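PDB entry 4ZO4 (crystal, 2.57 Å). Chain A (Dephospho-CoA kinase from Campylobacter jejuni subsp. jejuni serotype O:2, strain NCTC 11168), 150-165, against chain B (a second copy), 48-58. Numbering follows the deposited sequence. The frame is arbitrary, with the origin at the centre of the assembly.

Chain A (150-165) RDKLSLEAAKARLDSQ
Chain B (48-58) LELEKIFSPFS

How do the two stretches lie against each other? Helix 155-165 of chain A and helix 48-54 of chain B run nearly parallel, 13° apart, with axes 9.5 Å apart at closest approach. The register sets Ala A157 CA 6.3 Å from Glu B49 CA and Arg A161 CA 5.5 Å from Ile B53 CA. Before its helix, chain A turns at Lys A152 (phi/psi 58/54) and extends through Leu A153 (-123/161) to the N-cap residue, Ser A154. In chain B a 3-10 segment, 55-57, follows the helix, and Ser B58 continues as loop.

What satisfies the Glu B49 carboxylate? Its CB points toward chain A, with chi1 m and chi2 at -138°, and both oxygens meet Ser A154. The hydroxyl, at chi1 p, donates from OG to Glu B49 OE1 at 2.6 Å; the backbone N of Ser A154 donates weakly to Glu B49 OE2 at 3.5 Å. The acid thus accepts, weakly, from the amide of the N-cap residue, while Ser A154 O receives Ala A158 N at 2.9 Å.

What fills the space between the helices? Ile B53 (chi1 m, chi2 142°) places CD1 3.8 Å from Ala A157 CB and CG2 4.0 Å from Ala A160 CB, small methyls that suit the close approach. Leu A153 CD2 lies 3.8 Å from the aliphatic CD of Lys B52 (m, t, t, t). Together the stretches bury 513 Å².

Where does Arg A161 (t, t, chi3 -142°) find its partner? Within its own chain: NH1 forms a salt bridge with Asp A151 OD2 at 2.5 Å, though as a hydrogen bond it is weak. Lys B52 O sits over one guanidinium face, 2.9 Å from Arg A161 NH2, at an angle too poor for a hydrogen bond. Nearby, Ser A164 OG donates to Arg A161 O at 2.6 Å, and Ser A164 CB, pointing toward chain B, lies 4.4 Å from Phe B57 CZ.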

ATOM      1  N   ARG A 150     -19.686 -11.012 -21.272  1.00100.14           N
ATOM      2  CA  ARG A 150     -19.210 -12.386 -21.400  1.00104.93           C
ATOM      3  C   ARG A 150     -19.228 -13.120 -20.065  1.00100.55           C
ATOM      4  O   ARG A 150     -19.767 -14.219 -19.964  1.00 92.83           O
ATOM      5  CB  ARG A 150     -17.783 -12.377 -21.980  1.00113.33           C
ATOM      6  CG  ARG A 150     -17.040 -13.706 -21.929  1.00119.93           C
ATOM      7  CD  ARG A 150     -17.210 -14.530 -23.187  1.00123.56           C
ATOM      8  NE  ARG A 150     -16.917 -15.943 -22.930  1.00134.64           N
ATOM      9  CZ  ARG A 150     -15.696 -16.468 -22.792  1.00139.72           C
ATOM     10  NH1 ARG A 150     -15.564 -17.777 -22.570  1.00139.19           N
ATOM     11  NH2 ARG A 150     -14.604 -15.708 -22.868  1.00138.87           N
ATOM     12  N   ASP A 151     -18.641 -12.507 -19.040  1.00102.63           N
ATOM     13  CA  ASP A 151     -18.426 -13.193 -17.773  1.00 96.41           C
ATOM     14  C   ASP A 151     -19.569 -12.961 -16.795  1.00 95.43           C
ATOM     15  O   ASP A 151     -19.554 -13.517 -15.699  1.00 93.29           O
ATOM     16  CB  ASP A 151     -17.058 -12.809 -17.179  1.00 96.75           C
ATOM     17  CG  ASP A 151     -15.882 -13.055 -18.168  1.00 97.97           C
ATOM     18  OD1 ASP A 151     -16.072 -13.812 -19.143  1.00104.71           O
ATOM     19  OD2 ASP A 151     -14.755 -12.521 -17.960  1.00 84.93           O
ATOM     20  N   LYS A 152     -20.566 -12.162 -17.198  1.00101.63           N
ATOM     21  CA  LYS A 152     -21.792 -11.914 -16.390  1.00103.78           C
ATOM     22  C   LYS A 152     -21.532 -11.328 -14.987  1.00 95.41           C
ATOM     23  O   LYS A 152     -22.004 -11.861 -13.974  1.00 89.77           O
ATOM     24  CB  LYS A 152     -22.656 -13.192 -16.284  1.00109.10           C
ATOM     25  CG  LYS A 152     -23.946 -13.168 -17.096  1.00115.92           C
ATOM     26  CD  LYS A 152     -23.744 -13.636 -18.533  1.00121.00           C
ATOM     27  CE  LYS A 152     -24.979 -13.352 -19.381  1.00122.68           C
ATOM     28  NZ  LYS A 152     -24.751 -13.660 -20.819  1.00128.02           N
ATOM     29  N   LEU A 153     -20.796 -10.222 -14.930  1.00 92.21           N
ATOM     30  CA  LEU A 153     -20.395  -9.639 -13.629  1.00 90.95           C
ATOM     31  C   LEU A 153     -20.835  -8.198 -13.452  1.00 78.32           C
ATOM     32  O   LEU A 153     -21.163  -7.503 -14.392  1.00 72.35           O
ATOM     33  CB  LEU A 153     -18.874  -9.696 -13.433  1.00 89.09           C
ATOM     34  CG  LEU A 153     -18.143 -11.011 -13.726  1.00 86.74           C
ATOM     35  CD1 LEU A 153     -16.750 -10.736 -14.277  1.00 86.99           C
ATOM     36  CD2 LEU A 153     -18.070 -11.882 -12.479  1.00 87.72           C
ATOM     37  N   SER A 154     -20.846  -7.774 -12.205  1.00 85.03           N
ATOM     38  CA  SER A 154     -21.036  -6.379 -11.854  1.00 79.64           C
ATOM     39  C   SER A 154     -19.774  -5.566 -12.156  1.00 77.63           C
ATOM     40  O   SER A 154     -18.674  -6.106 -12.349  1.00 78.30           O
ATOM     41  CB  SER A 154     -21.343  -6.280 -10.372  1.00 78.16           C
ATOM     42  OG  SER A 154     -20.352  -6.974  -9.637  1.00 76.90           O
ATOM     43  N   LEU A 155     -19.956  -4.255 -12.190  1.00 76.11           N
ATOM     44  CA  LEU A 155     -18.866  -3.319 -12.323  1.00 69.93           C
ATOM     45  C   LEU A 155     -17.718  -3.673 -11.430  1.00 70.44           C
ATOM     46  O   LEU A 155     -16.578  -3.731 -11.879  1.00 66.56           O
ATOM     47  CB  LEU A 155     -19.352  -1.932 -11.978  1.00 75.40           C
ATOM     48  CG  LEU A 155     -19.585  -1.011 -13.164  1.00 80.02           C
ATOM     49  CD1 LEU A 155     -20.514   0.128 -12.782  1.00 82.11           C
ATOM     50  CD2 LEU A 155     -18.243  -0.461 -13.636  1.00 85.19           C
ATOM     51  N   GLU A 156     -18.037  -3.932 -10.163  1.00 73.20           N
ATOM     52  CA  GLU A 156     -17.028  -4.146  -9.128  1.00 76.19           C
ATOM     53  C   GLU A 156     -16.169  -5.348  -9.412  1.00 72.29           C
ATOM     54  O   GLU A 156     -14.948  -5.259  -9.361  1.00 82.15           O
ATOM     55  CB  GLU A 156     -17.659  -4.310  -7.734  1.00 82.28           C
ATOM     56  CG  GLU A 156     -18.418  -3.085  -7.214  1.00 87.66           C
ATOM     57  CD  GLU A 156     -19.857  -3.010  -7.727  1.00 96.12           C
ATOM     58  OE1 GLU A 156     -20.584  -4.040  -7.693  1.00102.18           O
ATOM     59  OE2 GLU A 156     -20.263  -1.921  -8.183  1.00 95.16           O
ATOM     60  N   ALA A 157     -16.801  -6.480  -9.676  1.00 68.06           N
ATOM     61  CA  ALA A 157     -16.067  -7.705  -9.947  1.00 68.44           C
ATOM     62  C   ALA A 157     -15.298  -7.621 -11.301  1.00 66.83           C
ATOM     63  O   ALA A 157     -14.185  -8.153 -11.454  1.00 63.54           O
ATOM     64  CB  ALA A 157     -17.018  -8.881  -9.936  1.00 69.43           C
ATOM     65  N   ALA A 158     -15.880  -6.933 -12.269  1.00 62.17           N
ATOM     66  CA  ALA A 158     -15.206  -6.736 -13.530  1.00 64.35           C
ATOM     67  C   ALA A 158     -13.924  -5.948 -13.317  1.00 67.06           C
ATOM     68  O   ALA A 158     -12.881  -6.238 -13.921  1.00 72.93           O
ATOM     69  CB  ALA A 158     -16.122  -6.025 -14.498  1.00 64.12           C
ATOM     70  N   LYS A 159     -13.991  -4.967 -12.432  1.00 67.18           N
ATOM     71  CA  LYS A 159     -12.845  -4.109 -12.142  1.00 64.32           C
ATOM     72  C   LYS A 159     -11.722  -4.969 -11.634  1.00 60.59           C
ATOM     73  O   LYS A 159     -10.584  -4.848 -12.075  1.00 62.75           O
ATOM     74  CB  LYS A 159     -13.232  -3.108 -11.078  1.00 69.30           C
ATOM     75  CG  LYS A 159     -12.260  -1.970 -10.908  1.00 79.15           C
ATOM     76  CD  LYS A 159     -12.266  -1.479  -9.473  1.00 83.70           C
ATOM     77  CE  LYS A 159     -11.261  -0.360  -9.296  1.00 91.06           C
ATOM     78  NZ  LYS A 159     -10.347  -0.663  -8.162  1.00 92.47           N
ATOM     79  N   ALA A 160     -12.054  -5.862 -10.707  1.00 58.84           N
ATOM     80  CA  ALA A 160     -11.077  -6.764 -10.101  1.00 55.81           C
ATOM     81  C   ALA A 160     -10.400  -7.642 -11.148  1.00 64.14           C
ATOM     82  O   ALA A 160      -9.161  -7.786 -11.203  1.00 65.28           O
ATOM     83  CB  ALA A 160     -11.778  -7.639  -9.098  1.00 59.79           C
ATOM     84  N   ARG A 161     -11.237  -8.239 -11.986  1.00 61.02           N
ATOM     85  CA  ARG A 161     -10.760  -9.119 -12.960  1.00 60.38           C
ATOM     86  C   ARG A 161      -9.847  -8.380 -13.918  1.00 59.95           C
ATOM     87  O   ARG A 161      -8.763  -8.858 -14.254  1.00 58.22           O
ATOM     88  CB  ARG A 161     -11.943  -9.741 -13.706  1.00 69.05           C
ATOM     89  CG  ARG A 161     -11.523 -11.030 -14.374  1.00 76.28           C
ATOM     90  CD  ARG A 161     -12.693 -11.861 -14.785  1.00 86.08           C
ATOM     91  NE  ARG A 161     -12.426 -13.280 -14.574  1.00 93.78           N
ATOM     92  CZ  ARG A 161     -13.129 -14.249 -15.150  1.00107.88           C
ATOM     93  NH1 ARG A 161     -14.124 -13.954 -15.984  1.00105.19           N
ATOM     94  NH2 ARG A 161     -12.827 -15.520 -14.905  1.00123.65           N
ATOM     95  N   LEU A 162     -10.305  -7.222 -14.377  1.00 59.25           N
ATOM     96  CA  LEU A 162      -9.534  -6.385 -15.310  1.00 57.46           C
ATOM     97  C   LEU A 162      -8.195  -5.936 -14.736  1.00 56.52           C
ATOM     98  O   LEU A 162      -7.158  -5.900 -15.438  1.00 58.48           O
ATOM     99  CB  LEU A 162     -10.341  -5.118 -15.689  1.00 56.81           C
ATOM    100  CG  LEU A 162      -9.738  -4.227 -16.782  1.00 55.75           C
ATOM    101  CD1 LEU A 162      -9.243  -5.069 -17.937  1.00 62.20           C
ATOM    102  CD2 LEU A 162     -10.756  -3.294 -17.354  1.00 55.76           C
ATOM    103  N   ASP A 163      -8.207  -5.534 -13.475  1.00 56.05           N
ATOM    104  CA  ASP A 163      -6.967  -5.073 -12.867  1.00 56.86           C
ATOM    105  C   ASP A 163      -5.937  -6.184 -12.808  1.00 58.08           C
ATOM    106  O   ASP A 163      -4.756  -5.950 -12.997  1.00 64.43           O
ATOM    107  CB  ASP A 163      -7.242  -4.555 -11.469  1.00 60.70           C
ATOM    108  CG  ASP A 163      -7.875  -3.171 -11.467  1.00 65.48           C
ATOM    109  OD1 ASP A 163      -7.647  -2.355 -12.408  1.00 61.87           O
ATOM    110  OD2 ASP A 163      -8.612  -2.908 -10.500  1.00 69.29           O
ATOM    111  N   SER A 164      -6.375  -7.393 -12.510  1.00 59.86           N
ATOM    112  CA  SER A 164      -5.444  -8.474 -12.346  1.00 61.54           C
ATOM    113  C   SER A 164      -4.861  -8.812 -13.694  1.00 64.80           C
ATOM    114  O   SER A 164      -3.651  -8.952 -13.825  1.00 71.31           O
ATOM    115  CB  SER A 164      -6.113  -9.678 -11.724  1.00 62.20           C
ATOM    116  OG  SER A 164      -7.242 -10.024 -12.472  1.00 65.18           O
ATOM    117  N   GLN A 165      -5.708  -8.885 -14.715  1.00 66.75           N
ATOM    118  CA  GLN A 165      -5.214  -9.069 -16.084  1.00 62.74           C
ATOM    119  C   GLN A 165      -4.204  -8.009 -16.448  1.00 61.26           C
ATOM    120  O   GLN A 165      -3.154  -8.325 -16.978  1.00 66.94           O
ATOM    121  CB  GLN A 165      -6.351  -9.086 -17.084  1.00 67.81           C
ATOM    122  CG  GLN A 165      -7.277 -10.291 -16.909  1.00 76.74           C
ATOM    123  CD  GLN A 165      -8.563 -10.172 -17.728  1.00 89.50           C
ATOM    124  OE1 GLN A 165      -8.641  -9.397 -18.685  1.00 90.66           O
ATOM    125  NE2 GLN A 165      -9.580 -10.944 -17.351  1.00 96.60           N
TER
ATOM    126  N   LEU B  48     -20.456 -15.979  -5.511  1.00 69.28           N
ATOM    127  CA  LEU B  48     -20.433 -16.284  -6.945  1.00 72.56           C
ATOM    128  C   LEU B  48     -19.420 -15.456  -7.691  1.00 75.42           C
ATOM    129  O   LEU B  48     -18.650 -15.975  -8.492  1.00 81.20           O
ATOM    130  CB  LEU B  48     -21.792 -16.071  -7.616  1.00 78.12           C
ATOM    131  CG  LEU B  48     -22.998 -16.911  -7.175  1.00 81.94           C
ATOM    132  CD1 LEU B  48     -24.166 -16.694  -8.135  1.00 80.94           C
ATOM    133  CD2 LEU B  48     -22.661 -18.389  -7.068  1.00 85.73           C
ATOM    134  N   GLU B  49     -19.429 -14.155  -7.452  1.00 77.07           N
ATOM    135  CA  GLU B  49     -18.489 -13.276  -8.139  1.00 74.81           C
ATOM    136  C   GLU B  49     -17.054 -13.591  -7.714  1.00 71.10           C
ATOM    137  O   GLU B  49     -16.115 -13.517  -8.509  1.00 76.53           O
ATOM    138  CB  GLU B  49     -18.871 -11.813  -7.921  1.00 76.88           C
ATOM    139  CG  GLU B  49     -20.370 -11.573  -8.139  1.00 78.37           C
ATOM    140  CD  GLU B  49     -20.712 -10.306  -8.899  1.00 78.73           C
ATOM    141  OE1 GLU B  49     -20.464  -9.207  -8.381  1.00 81.00           O
ATOM    142  OE2 GLU B  49     -21.270 -10.412 -10.014  1.00 85.53           O
ATOM    143  N   LEU B  50     -16.881 -14.005  -6.472  1.00 65.30           N
ATOM    144  CA  LEU B  50     -15.548 -14.272  -5.994  1.00 66.14           C
ATOM    145  C   LEU B  50     -14.932 -15.442  -6.683  1.00 66.81           C
ATOM    146  O   LEU B  50     -13.739 -15.432  -6.868  1.00 67.29           O
ATOM    147  CB  LEU B  50     -15.526 -14.545  -4.501  1.00 67.01           C
ATOM    148  CG  LEU B  50     -15.671 -13.325  -3.633  1.00 66.90           C
ATOM    149  CD1 LEU B  50     -15.603 -13.807  -2.207  1.00 69.47           C
ATOM    150  CD2 LEU B  50     -14.588 -12.329  -3.939  1.00 68.89           C
ATOM    151  N   GLU B  51     -15.731 -16.465  -7.019  1.00 73.82           N
ATOM    152  CA  GLU B  51     -15.188 -17.640  -7.667  1.00 71.27           C
ATOM    153  C   GLU B  51     -14.802 -17.258  -9.070  1.00 67.61           C
ATOM    154  O   GLU B  51     -13.771 -17.700  -9.561  1.00 72.73           O
ATOM    155  CB  GLU B  51     -16.081 -18.899  -7.558  1.00 79.06           C
ATOM    156  CG  GLU B  51     -17.244 -19.071  -8.539  1.00 88.61           C
ATOM    157  CD  GLU B  51     -16.883 -19.673  -9.889  1.00 96.46           C
ATOM    158  OE1 GLU B  51     -17.677 -19.482 -10.839  1.00105.56           O
ATOM    159  OE2 GLU B  51     -15.829 -20.334 -10.023  1.00109.27           O
ATOM    160  N   LYS B  52     -15.562 -16.377  -9.692  1.00 67.29           N
ATOM    161  CA  LYS B  52     -15.225 -15.947 -11.048  1.00 71.75           C
ATOM    162  C   LYS B  52     -13.990 -15.067 -11.087  1.00 71.05           C
ATOM    163  O   LYS B  52     -13.229 -15.113 -12.053  1.00 67.15           O
ATOM    164  CB  LYS B  52     -16.409 -15.233 -11.717  1.00 80.46           C
ATOM    165  CG  LYS B  52     -17.372 -16.204 -12.398  1.00 89.77           C
ATOM    166  CD  LYS B  52     -18.765 -15.616 -12.599  1.00 95.14           C
ATOM    167  CE  LYS B  52     -19.814 -16.711 -12.737  1.00 95.42           C
ATOM    168  NZ  LYS B  52     -21.185 -16.131 -12.739  1.00100.72           N
ATOM    169  N   ILE B  53     -13.794 -14.234 -10.060  1.00 73.24           N
ATOM    170  CA  ILE B  53     -12.552 -13.446  -9.985  1.00 67.58           C
ATOM    171  C   ILE B  53     -11.385 -14.375  -9.694  1.00 65.52           C
ATOM    172  O   ILE B  53     -10.350 -14.253 -10.319  1.00 65.19           O
ATOM    173  CB  ILE B  53     -12.594 -12.353  -8.921  1.00 66.78           C
ATOM    174  CG1 ILE B  53     -13.725 -11.345  -9.213  1.00 72.59           C
ATOM    175  CG2 ILE B  53     -11.279 -11.606  -8.891  1.00 64.29           C
ATOM    176  CD1 ILE B  53     -14.441 -10.844  -7.977  1.00 67.84           C
ATOM    177  N   PHE B  54     -11.563 -15.304  -8.760  1.00 61.70           N
ATOM    178  CA  PHE B  54     -10.446 -16.053  -8.250  1.00 66.81           C
ATOM    179  C   PHE B  54     -10.219 -17.444  -8.854  1.00 73.91           C
ATOM    180  O   PHE B  54      -9.188 -18.045  -8.579  1.00 72.25           O
ATOM    181  CB  PHE B  54     -10.450 -16.061  -6.705  1.00 67.99           C
ATOM    182  CG  PHE B  54     -10.043 -14.714  -6.094  1.00 68.93           C
ATOM    183  CD1 PHE B  54      -8.689 -14.347  -5.993  1.00 71.56           C
ATOM    184  CD2 PHE B  54     -10.997 -13.809  -5.672  1.00 66.87           C
ATOM    185  CE1 PHE B  54      -8.292 -13.120  -5.461  1.00 66.25           C
ATOM    186  CE2 PHE B  54     -10.618 -12.578  -5.137  1.00 75.10           C
ATOM    187  CZ  PHE B  54      -9.261 -12.227  -5.040  1.00 73.51           C
ATOM    188  N   SER B  55     -11.091 -17.945  -9.728  1.00 78.38           N
ATOM    189  CA  SER B  55     -10.842 -19.277 -10.279  1.00 81.30           C
ATOM    190  C   SER B  55      -9.520 -19.356 -11.083  1.00 84.38           C
ATOM    191  O   SER B  55      -8.818 -20.367 -10.987  1.00 82.42           O
ATOM    192  CB  SER B  55     -12.020 -19.814 -11.094  1.00 86.41           C
ATOM    193  OG  SER B  55     -12.238 -19.048 -12.258  1.00 88.77           O
ATOM    194  N   PRO B  56      -9.136 -18.289 -11.823  1.00 78.58           N
ATOM    195  CA  PRO B  56      -7.805 -18.395 -12.459  1.00 79.56           C
ATOM    196  C   PRO B  56      -6.574 -18.401 -11.525  1.00 83.59           C
ATOM    197  O   PRO B  56      -5.461 -18.595 -12.011  1.00 90.00           O
ATOM    198  CB  PRO B  56      -7.740 -17.164 -13.371  1.00 78.02           C
ATOM    199  CG  PRO B  56      -8.827 -16.248 -12.919  1.00 73.93           C
ATOM    200  CD  PRO B  56      -9.877 -17.102 -12.287  1.00 77.75           C
ATOM    201  N   PHE B  57      -6.750 -18.182 -10.220  1.00 75.93           N
ATOM    202  CA  PHE B  57      -5.637 -18.297  -9.308  1.00 75.83           C
ATOM    203  C   PHE B  57      -5.433 -19.722  -8.786  1.00 82.99           C
ATOM    204  O   PHE B  57      -4.351 -20.037  -8.294  1.00 82.65           O
ATOM    205  CB  PHE B  57      -5.783 -17.332  -8.137  1.00 77.57           C
ATOM    206  CG  PHE B  57      -5.662 -15.875  -8.511  1.00 75.03           C
ATOM    207  CD1 PHE B  57      -6.774 -15.125  -8.830  1.00 76.19           C
ATOM    208  CD2 PHE B  57      -4.444 -15.261  -8.510  1.00 78.25           C
ATOM    209  CE1 PHE B  57      -6.676 -13.798  -9.159  1.00 79.02           C
ATOM    210  CE2 PHE B  57      -4.329 -13.927  -8.831  1.00 84.73           C
ATOM    211  CZ  PHE B  57      -5.450 -13.191  -9.150  1.00 84.11           C
ATOM    212  N   SER B  58      -6.433 -20.599  -8.894  1.00 88.25           N
ATOM    213  CA  SER B  58      -6.330 -21.934  -8.265  1.00 87.67           C
ATOM    214  C   SER B  58      -7.115 -22.978  -9.013  1.00 94.99           C
ATOM    215  O   SER B  58      -8.154 -22.693  -9.579  1.00 99.90           O
ATOM    216  CB  SER B  58      -6.797 -21.900  -6.799  1.00 81.83           C
ATOM    217  OG  SER B  58      -7.052 -23.196  -6.261  1.00 76.37           O
TER